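Local coordinates for SIR4-interacting protein SIF2 (Saccharomyces cerevisiae, PDB 1R5M) that antagonizes telomeric silencing in yeast, belongs to the Set3C corepressor complex as a WD-repeat beta-propeller protein, and may recruit SIR4 to non-telomeric sites, at residues A[252-263]-A[293-303]; A[327-335]-A[345-353]. One frame throughout, in Å; residues are numbered along the deposited sequence.

Contact 1 (A[252-263]-A[293-303])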
loop_
_atom_site.group_PDB
_atom_site.type_symbol
_atom_site.label_atom_id
_atom_site.label_comp_id
_atom_site.label_asym_id
_atom_site.label_seq_id
_atom_site.Cartn_x
_atom_site.Cartn_y
_atom_site.Cartn_z
ATOM N N VAL A 252 -2.939 5.570 -6.817
ATOM C CA VAL A 252 -3.319 5.505 -5.411
ATOM C C VAL A 252 -4.765 5.920 -5.181
ATOM O O VAL A 252 -5.240 6.883 -5.775
ATOM C CB VAL A 252 -2.455 6.465 -4.548
ATOM C CG1 VAL A 252 -2.819 6.318 -3.072
ATOM C CG2 VAL A 252 -0.970 6.198 -4.778
ATOM N N LEU A 253 -5.447 5.187 -4.308
ATOM C CA LEU A 253 -6.817 5.502 -3.915
ATOM C C LEU A 253 -6.888 5.221 -2.416
ATOM O O LEU A 253 -6.765 4.074 -1.983
ATOM C CB LEU A 253 -7.833 4.645 -4.681
ATOM C CG LEU A 253 -8.018 5.041 -6.150
ATOM C CD1 LEU A 253 -8.857 3.997 -6.852
ATOM C CD2 LEU A 253 -8.683 6.414 -6.245
ATOM N N GLU A 254 -7.055 6.286 -1.637
ATOM C CA GLU A 254 -7.120 6.197 -0.180
ATOM C C GLU A 254 -8.276 7.016 0.374
ATOM O O GLU A 254 -8.311 8.243 0.234
ATOM C CB GLU A 254 -5.816 6.706 0.441
ATOM C CG GLU A 254 -4.596 5.829 0.190
ATOM C CD GLU A 254 -4.625 4.538 0.989
ATOM O OE1 GLU A 254 -5.526 4.382 1.841
ATOM O OE2 GLU A 254 -3.742 3.686 0.768
ATOM N N PHE A 255 -9.219 6.335 1.013
ATOM C CA PHE A 255 -10.373 7.006 1.591
ATOM C C PHE A 255 -10.162 7.263 3.079
ATOM O O PHE A 255 -9.681 6.392 3.807
ATOM C CB PHE A 255 -11.632 6.154 1.397
ATOM C CG PHE A 255 -12.894 6.816 1.875
ATOM C CD1 PHE A 255 -13.428 7.905 1.191
ATOM C CD2 PHE A 255 -13.552 6.348 3.007
ATOM C CE1 PHE A 255 -14.604 8.520 1.628
ATOM C CE2 PHE A 255 -14.727 6.955 3.452
ATOM C CZ PHE A 255 -15.252 8.041 2.761
ATOM N N ASN A 256 -10.518 8.465 3.517
ATOM C CA ASN A 256 -10.406 8.862 4.917
ATOM C C ASN A 256 -11.831 8.766 5.472
ATOM O O ASN A 256 -12.709 9.543 5.098
ATOM C CB ASN A 256 -9.851 10.293 4.988
ATOM C CG ASN A 256 -9.684 10.802 6.410
ATOM O OD1 ASN A 256 -8.715 11.503 6.718
ATOM N ND2 ASN A 256 -10.634 10.479 7.275
ATOM N N ASP A 257 -12.053 7.798 6.357
ATOM C CA ASP A 257 -13.381 7.566 6.916
ATOM C C ASP A 257 -13.848 8.596 7.937
ATOM O O ASP A 257 -14.993 8.543 8.388
ATOM C CB ASP A 257 -13.447 6.162 7.522
ATOM C CG ASP A 257 -14.872 5.675 7.701
ATOM O OD1 ASP A 257 -15.666 5.802 6.745
ATOM O OD2 ASP A 257 -15.197 5.158 8.791
ATOM N N THR A 258 -12.976 9.527 8.305
ATOM C CA THR A 258 -13.360 10.563 9.257
ATOM C C THR A 258 -13.860 11.804 8.527
ATOM O O THR A 258 -14.954 12.288 8.814
ATOM C CB THR A 258 -12.193 10.953 10.182
ATOM O OG1 THR A 258 -11.818 9.821 10.977
ATOM C CG2 THR A 258 -12.607 12.095 11.109
ATOM N N ASN A 259 -13.073 12.323 7.585
ATOM C CA ASN A 259 -13.499 13.503 6.841
ATOM C C ASN A 259 -14.305 13.132 5.591
ATOM O O ASN A 259 -14.803 14.005 4.881
ATOM C CB ASN A 259 -12.297 14.387 6.462
ATOM C CG ASN A 259 -11.300 13.683 5.563
ATOM O OD1 ASN A 259 -11.611 12.666 4.953
ATOM N ND2 ASN A 259 -10.095 14.239 5.465
ATOM N N LYS A 260 -14.435 11.830 5.341
ATOM C CA LYS A 260 -15.189 11.305 4.202
ATOM C C LYS A 260 -14.691 11.777 2.839
ATOM O O LYS A 260 -15.475 11.982 1.911
ATOM C CB LYS A 260 -16.675 11.656 4.349
ATOM C CG LYS A 260 -17.294 11.194 5.660
ATOM C CD LYS A 260 -17.189 9.686 5.835
ATOM C CE LYS A 260 -17.851 9.231 7.129
ATOM N NZ LYS A 260 -17.695 7.766 7.344
ATOM N N LEU A 261 -13.380 11.947 2.720
ATOM C CA LEU A 261 -12.793 12.383 1.462
ATOM C C LEU A 261 -11.917 11.294 0.869
ATOM O O LEU A 261 -11.293 10.520 1.593
ATOM C CB LEU A 261 -11.944 13.638 1.671
ATOM C CG LEU A 261 -12.664 14.890 2.178
ATOM C CD1 LEU A 261 -11.644 15.994 2.416
ATOM C CD2 LEU A 261 -13.708 15.341 1.162
ATOM N N LEU A 262 -11.885 11.245 -0.457
ATOM C CA LEU A 262 -11.072 10.278 -1.179
ATOM C C LEU A 262 -9.838 10.970 -1.731
ATOM O O LEU A 262 -9.939 12.025 -2.356
ATOM C CB LEU A 262 -11.857 9.681 -2.349
ATOM C CG LEU A 262 -11.052 8.764 -3.278
ATOM C CD1 LEU A 262 -10.696 7.473 -2.546
ATOM C CD2 LEU A 262 -11.860 8.464 -4.532
ATOM N N LEU A 263 -8.675 10.377 -1.484
ATOM C CA LEU A 263 -7.415 10.897 -1.999
ATOM C C LEU A 263 -7.024 10.008 -3.172
ATOM O O LEU A 263 -7.054 8.781 -3.059
ATOM C CB LEU A 263 -6.319 10.821 -0.928
ATOM C CG LEU A 263 -4.871 10.866 -1.434
ATOM C CD1 LEU A 263 -4.543 12.247 -1.991
ATOM C CD2 LEU A 263 -3.930 10.528 -0.287
ATOM N N VAL A 293 4.213 7.646 -6.866
ATOM C CA VAL A 293 4.215 6.226 -6.538
ATOM C C VAL A 293 3.410 5.850 -5.302
ATOM O O VAL A 293 2.875 4.744 -5.225
ATOM C CB VAL A 293 5.662 5.700 -6.384
ATOM C CG1 VAL A 293 6.425 5.915 -7.685
ATOM C CG2 VAL A 293 6.364 6.406 -5.237
ATOM N N SER A 294 3.313 6.765 -4.341
ATOM C CA SER A 294 2.560 6.502 -3.118
ATOM C C SER A 294 2.020 7.807 -2.551
ATOM O O SER A 294 2.597 8.870 -2.769
ATOM C CB SER A 294 3.452 5.851 -2.050
ATOM O OG SER A 294 4.136 4.711 -2.543
ATOM N N ALA A 295 0.909 7.718 -1.824
ATOM C CA ALA A 295 0.305 8.881 -1.183
ATOM C C ALA A 295 -0.553 8.404 -0.020
ATOM O O ALA A 295 -1.164 7.335 -0.084
ATOM C CB ALA A 295 -0.544 9.668 -2.178
ATOM N N SER A 296 -0.593 9.202 1.040
ATOM C CA SER A 296 -1.355 8.860 2.234
ATOM C C SER A 296 -1.953 10.081 2.900
ATOM O O SER A 296 -1.492 11.208 2.711
ATOM C CB SER A 296 -0.453 8.190 3.283
ATOM O OG SER A 296 0.107 6.975 2.832
ATOM N N TRP A 297 -2.981 9.838 3.701
ATOM C CA TRP A 297 -3.591 10.895 4.474
ATOM C C TRP A 297 -2.692 11.100 5.681
ATOM O O TRP A 297 -2.098 10.148 6.195
ATOM C CB TRP A 297 -4.981 10.483 4.972
ATOM C CG TRP A 297 -6.038 10.629 3.955
ATOM C CD1 TRP A 297 -6.549 9.653 3.150
ATOM C CD2 TRP A 297 -6.692 11.841 3.587
ATOM N NE1 TRP A 297 -7.485 10.187 2.298
ATOM C CE2 TRP A 297 -7.592 11.532 2.544
ATOM C CE3 TRP A 297 -6.605 13.165 4.037
ATOM C CZ2 TRP A 297 -8.401 12.499 1.941
ATOM C CZ3 TRP A 297 -7.410 14.131 3.437
ATOM C CH2 TRP A 297 -8.297 13.789 2.398
ATOM N N VAL A 298 -2.576 12.348 6.112
ATOM C CA VAL A 298 -1.803 12.688 7.299
ATOM C C VAL A 298 -2.855 13.412 8.124
ATOM O O VAL A 298 -3.060 14.619 7.985
ATOM C CB VAL A 298 -0.630 13.630 6.977
ATOM C CG1 VAL A 298 0.096 14.006 8.259
ATOM C CG2 VAL A 298 0.333 12.947 6.007
ATOM N N GLY A 299 -3.544 12.659 8.971
ATOM C CA GLY A 299 -4.609 13.262 9.746
ATOM C C GLY A 299 -5.765 13.510 8.794
ATOM O O GLY A 299 -5.929 12.793 7.800
ATOM N N ASP A 300 -6.551 14.544 9.067
ATOM C CA ASP A 300 -7.707 14.862 8.241
ATOM C C ASP A 300 -7.549 16.113 7.384
ATOM O O ASP A 300 -8.382 16.370 6.517
ATOM C CB ASP A 300 -8.937 15.043 9.133
ATOM C CG ASP A 300 -9.278 13.798 9.922
ATOM O OD1 ASP A 300 -9.925 13.933 10.985
ATOM O OD2 ASP A 300 -8.912 12.686 9.483
ATOM N N ASP A 301 -6.493 16.886 7.617
ATOM C CA ASP A 301 -6.301 18.132 6.880
ATOM C C ASP A 301 -5.083 18.172 5.970
ATOM O O ASP A 301 -4.806 19.202 5.358
ATOM C CB ASP A 301 -6.199 19.311 7.855
ATOM C CG ASP A 301 -7.250 19.266 8.943
ATOM O OD1 ASP A 301 -8.448 19.148 8.616
ATOM O OD2 ASP A 301 -6.870 19.358 10.132
ATOM N N LYS A 302 -4.354 17.066 5.879
ATOM C CA LYS A 302 -3.162 17.028 5.040
ATOM C C LYS A 302 -3.005 15.681 4.350
ATOM O O LYS A 302 -3.569 14.681 4.786
ATOM C CB LYS A 302 -1.905 17.272 5.890
ATOM C CG LYS A 302 -1.914 18.547 6.722
ATOM C CD LYS A 302 -0.638 18.655 7.552
ATOM C CE LYS A 302 -0.696 19.831 8.515
ATOM N NZ LYS A 302 -1.763 19.657 9.545
ATOM N N VAL A 303 -2.243 15.676 3.261
ATOM C CA VAL A 303 -1.929 14.452 2.536
ATOM C C VAL A 303 -0.453 14.546 2.184
ATOM O O VAL A 303 0.103 15.642 2.089
ATOM C CB VAL A 303 -2.768 14.267 1.242
ATOM C CG1 VAL A 303 -4.224 14.018 1.604
ATOM C CG2 VAL A 303 -2.641 15.478 0.337
HETATM O O HOH W 1 -1.228 4.609 0.249
#
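The carbonyl oxygen of E254 is gripped by two donors: W297 NE1 reaches E254 O at 3.0 Å, with an N-H...O angle of 156°, and L263 N arrives from the opposite face of the carbonyl plane. The indole N-H stands above that plane, while the oxygen lies close to the ring plane. CG of W297 lies anti to its own carbonyl carbon (chi1 -81°), which swings the indole against the 252-263 hairpin, between the side chains of N256 and L263. N256 CB sits over one face, 3.6 Å from the centroid of the W297 five-membered ring, a CH-pi contact; L263 CD2 covers the opposite face, and L261 CB approaches W297 CH2 to 3.7 Å. With an alanine in place of W297 the indole N-H is gone, which would probably leave E254 O less firmly held and open a gap between N256 and L263. At the loop end, N259 ND2 donates to D300 O (2.9 Å), the acceptor lying in the amide plane, while N259 OD1 closes an Asx turn by accepting from L261 N. Toward the other end, a water donates to E254 OE2 and A295 O. The contact packs neighbouring propeller blades face against face, WD 5 on WD 6: strand segments 252-256 and 293-298 run nearly parallel, 10° apart, with L271 of strand 271-274 against A295 and V303, and E213 of strand 213-216 beyond E254.

Contact 2 (A[327-335]-A[345-353]); sequences IVDGVPIFA and YAVAFMDGQ
F349 lays its ring alongside I333, the two side chains pointing the same way, with I333 CG1 3.4 Å from F349 CE2. V328 CG2 meets the same CE2 atom obliquely, and V331 CG1 packs on F349 CB at 3.7 Å, crossing at about a right angle, while V331 O lies at the ring edge. With CG anti to the carbonyl carbon (chi1 -70°), the F349 ring comes against V328 and V331, the two ends of the type II turn preceding strand 333-338. I333 and F349 belong to the antiparallel beta hairpin of strands 333-338 and 344-349 in the WD 7 repeat, where they form a non-hydrogen-bonded pair. Three backbone bonds tie it together: M350 N to P332 O, F334 N to A348 O (2.8 Å, N-H...O angle 164°), and A348 N to A335 O. M350 crosses F334: its CB stands over the ring face, 4.1 Å from the F334 centroid, and its SD makes an oblique Met-aromatic contact. M350 CG, anti to the backbone N (chi1 -177°), comes within 3.4 Å of F334 CZ, and P332 CD touches the sulfur. A type I turn, F349-G352, follows; overlapping its end, D351 OD1 accepts from Q353 N, an Asx turn.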
loop_
_atom_site.group_PDB
_atom_site.type_symbol
_atom_site.label_atom_id
_atom_site.label_comp_id
_atom_site.label_asym_id
_atom_site.label_seq_id
_atom_site.Cartn_x
_atom_site.Cartn_y
_atom_site.Cartn_z
ATOM N N ILE A 327 13.737 16.486 -0.903
ATOM C CA ILE A 327 14.096 15.814 -2.138
ATOM C C ILE A 327 15.546 15.367 -2.203
ATOM O O ILE A 327 16.433 15.987 -1.619
ATOM C CB ILE A 327 13.827 16.734 -3.353
ATOM C CG1 ILE A 327 14.208 16.019 -4.653
ATOM C CG2 ILE A 327 14.621 18.025 -3.209
ATOM C CD1 ILE A 327 14.028 16.864 -5.895
ATOM N N VAL A 328 15.760 14.268 -2.916
ATOM C CA VAL A 328 17.089 13.725 -3.148
ATOM C C VAL A 328 17.180 13.764 -4.667
ATOM O O VAL A 328 16.831 12.801 -5.351
ATOM C CB VAL A 328 17.214 12.272 -2.652
ATOM C CG1 VAL A 328 18.587 11.717 -3.013
ATOM C CG2 VAL A 328 17.013 12.224 -1.147
ATOM N N ASP A 329 17.624 14.905 -5.182
ATOM C CA ASP A 329 17.736 15.129 -6.617
ATOM C C ASP A 329 18.326 13.966 -7.407
ATOM O O ASP A 329 19.393 13.448 -7.075
ATOM C CB ASP A 329 18.553 16.398 -6.887
ATOM C CG ASP A 329 19.977 16.297 -6.376
ATOM O OD1 ASP A 329 20.160 16.039 -5.166
ATOM O OD2 ASP A 329 20.914 16.479 -7.183
ATOM N N GLY A 330 17.610 13.564 -8.452
ATOM C CA GLY A 330 18.067 12.484 -9.308
ATOM C C GLY A 330 17.867 11.073 -8.789
ATOM O O GLY A 330 18.180 10.115 -9.494
ATOM N N VAL A 331 17.354 10.930 -7.570
ATOM C CA VAL A 331 17.138 9.602 -7.007
ATOM C C VAL A 331 15.652 9.329 -6.796
ATOM O O VAL A 331 15.051 9.799 -5.832
ATOM C CB VAL A 331 17.874 9.432 -5.662
ATOM C CG1 VAL A 331 17.707 8.004 -5.154
ATOM C CG2 VAL A 331 19.351 9.763 -5.833
ATOM N N PRO A 332 15.044 8.558 -7.707
ATOM C CA PRO A 332 13.623 8.209 -7.640
ATOM C C PRO A 332 13.229 7.471 -6.367
ATOM O O PRO A 332 14.030 6.747 -5.774
ATOM C CB PRO A 332 13.425 7.328 -8.870
ATOM C CG PRO A 332 14.449 7.859 -9.836
ATOM C CD PRO A 332 15.649 8.039 -8.948
ATOM N N ILE A 333 11.986 7.673 -5.947
ATOM C CA ILE A 333 11.457 6.984 -4.783
ATOM C C ILE A 333 10.536 5.908 -5.347
ATOM O O ILE A 333 9.715 6.188 -6.226
ATOM C CB ILE A 333 10.656 7.937 -3.876
ATOM C CG1 ILE A 333 11.623 8.903 -3.183
ATOM C CG2 ILE A 333 9.842 7.138 -2.860
ATOM C CD1 ILE A 333 10.954 9.974 -2.342
ATOM N N PHE A 334 10.690 4.682 -4.858
ATOM C CA PHE A 334 9.883 3.561 -5.332
ATOM C C PHE A 334 8.650 3.278 -4.486
ATOM O O PHE A 334 7.689 2.675 -4.966
ATOM C CB PHE A 334 10.737 2.291 -5.404
ATOM C CG PHE A 334 11.687 2.255 -6.570
ATOM C CD1 PHE A 334 12.506 1.151 -6.770
ATOM C CD2 PHE A 334 11.760 3.316 -7.471
ATOM C CE1 PHE A 334 13.384 1.099 -7.849
ATOM C CE2 PHE A 334 12.638 3.272 -8.558
ATOM C CZ PHE A 334 13.450 2.159 -8.743
ATOM N N ALA A 335 8.676 3.697 -3.226
ATOM C CA ALA A 335 7.538 3.464 -2.344
ATOM C C ALA A 335 7.613 4.329 -1.098
ATOM O O ALA A 335 8.697 4.673 -0.638
ATOM C CB ALA A 335 7.476 1.993 -1.951
ATOM N N TYR A 345 6.884 9.219 8.009
ATOM C CA TYR A 345 6.691 8.761 6.637
ATOM C C TYR A 345 8.000 8.145 6.161
ATOM O O TYR A 345 9.031 8.817 6.130
ATOM C CB TYR A 345 6.300 9.931 5.727
ATOM C CG TYR A 345 5.731 9.498 4.392
ATOM C CD1 TYR A 345 4.520 8.811 4.323
ATOM C CD2 TYR A 345 6.400 9.773 3.201
ATOM C CE1 TYR A 345 3.984 8.408 3.096
ATOM C CE2 TYR A 345 5.874 9.373 1.966
ATOM C CZ TYR A 345 4.666 8.693 1.925
ATOM O OH TYR A 345 4.132 8.305 0.715
ATOM N N ALA A 346 7.954 6.868 5.796
ATOM C CA ALA A 346 9.142 6.155 5.341
ATOM C C ALA A 346 9.117 5.962 3.835
ATOM O O ALA A 346 8.104 5.549 3.272
ATOM C CB ALA A 346 9.230 4.801 6.035
ATOM N N VAL A 347 10.238 6.261 3.183
ATOM C CA VAL A 347 10.337 6.111 1.737
ATOM C C VAL A 347 11.560 5.300 1.341
ATOM O O VAL A 347 12.589 5.342 2.013
ATOM C CB VAL A 347 10.409 7.480 1.029
ATOM C CG1 VAL A 347 9.120 8.255 1.260
ATOM C CG2 VAL A 347 11.607 8.267 1.533
ATOM N N ALA A 348 11.434 4.551 0.251
ATOM C CA ALA A 348 12.540 3.745 -0.244
ATOM C C ALA A 348 13.034 4.350 -1.547
ATOM O O ALA A 348 12.288 4.431 -2.523
ATOM C CB ALA A 348 12.084 2.310 -0.471
ATOM N N PHE A 349 14.287 4.791 -1.552
ATOM C CA PHE A 349 14.874 5.377 -2.745
ATOM C C PHE A 349 15.456 4.294 -3.640
ATOM O O PHE A 349 15.779 3.194 -3.184
ATOM C CB PHE A 349 15.970 6.380 -2.376
ATOM C CG PHE A 349 15.452 7.642 -1.751
ATOM C CD1 PHE A 349 15.262 7.733 -0.377
ATOM C CD2 PHE A 349 15.142 8.743 -2.544
ATOM C CE1 PHE A 349 14.772 8.907 0.200
ATOM C CE2 PHE A 349 14.651 9.921 -1.979
ATOM C CZ PHE A 349 14.466 10.003 -0.605
ATOM N N MET A 350 15.591 4.624 -4.919
ATOM C CA MET A 350 16.118 3.699 -5.911
ATOM C C MET A 350 17.539 3.243 -5.590
ATOM O O MET A 350 17.977 2.195 -6.060
ATOM C CB MET A 350 16.075 4.361 -7.289
ATOM C CG MET A 350 16.520 3.476 -8.430
ATOM S SD MET A 350 16.174 4.253 -10.017
ATOM C CE MET A 350 16.671 2.940 -11.140
ATOM N N ASP A 351 18.259 4.023 -4.789
ATOM C CA ASP A 351 19.627 3.656 -4.436
ATOM C C ASP A 351 19.707 2.708 -3.239
ATOM O O ASP A 351 20.795 2.429 -2.734
ATOM C CB ASP A 351 20.470 4.913 -4.169
ATOM C CG ASP A 351 19.972 5.714 -2.980
ATOM O OD1 ASP A 351 18.953 5.320 -2.377
ATOM O OD2 ASP A 351 20.603 6.742 -2.648
ATOM N N GLY A 352 18.556 2.211 -2.789
ATOM C CA GLY A 352 18.538 1.283 -1.668
ATOM C C GLY A 352 18.492 1.916 -0.289
ATOM O O GLY A 352 18.574 1.220 0.726
ATOM N N GLN A 353 18.362 3.235 -0.235
ATOM C CA GLN A 353 18.302 3.909 1.054
ATOM C C GLN A 353 16.866 4.161 1.480
ATOM O O GLN A 353 16.004 4.488 0.659
ATOM C CB GLN A 353 19.049 5.243 1.013
ATOM C CG GLN A 353 19.060 5.963 2.360
ATOM C CD GLN A 353 20.065 7.096 2.421
ATOM O OE1 GLN A 353 21.206 6.949 1.981
ATOM N NE2 GLN A 353 19.655 8.228 2.989
#

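In the fold
Contact 1 joins two blades, WD 5 and WD 6, whereas contact 2 lies within one, WD 7, and their chemistry differs accordingly. Between blades the axes of segments 252-256 and 293-298 stay 7.2 Å apart, so side chains and a water bridge the interface; within the blade those of 333-335 and 345-349 approach to 4.7 Å and backbone bonds set the register, with apolar groups filling in around them. Both are partly buried, but contact 1 includes exposed residues at its loop end, T258 and G299, and contact 2 none. They meet directly where WD 6 faces WD 7: V293 CG2 lies 3.5 Å from I333 O, and S294 OG, hydrogen-bonded to G336 N, packs on A335.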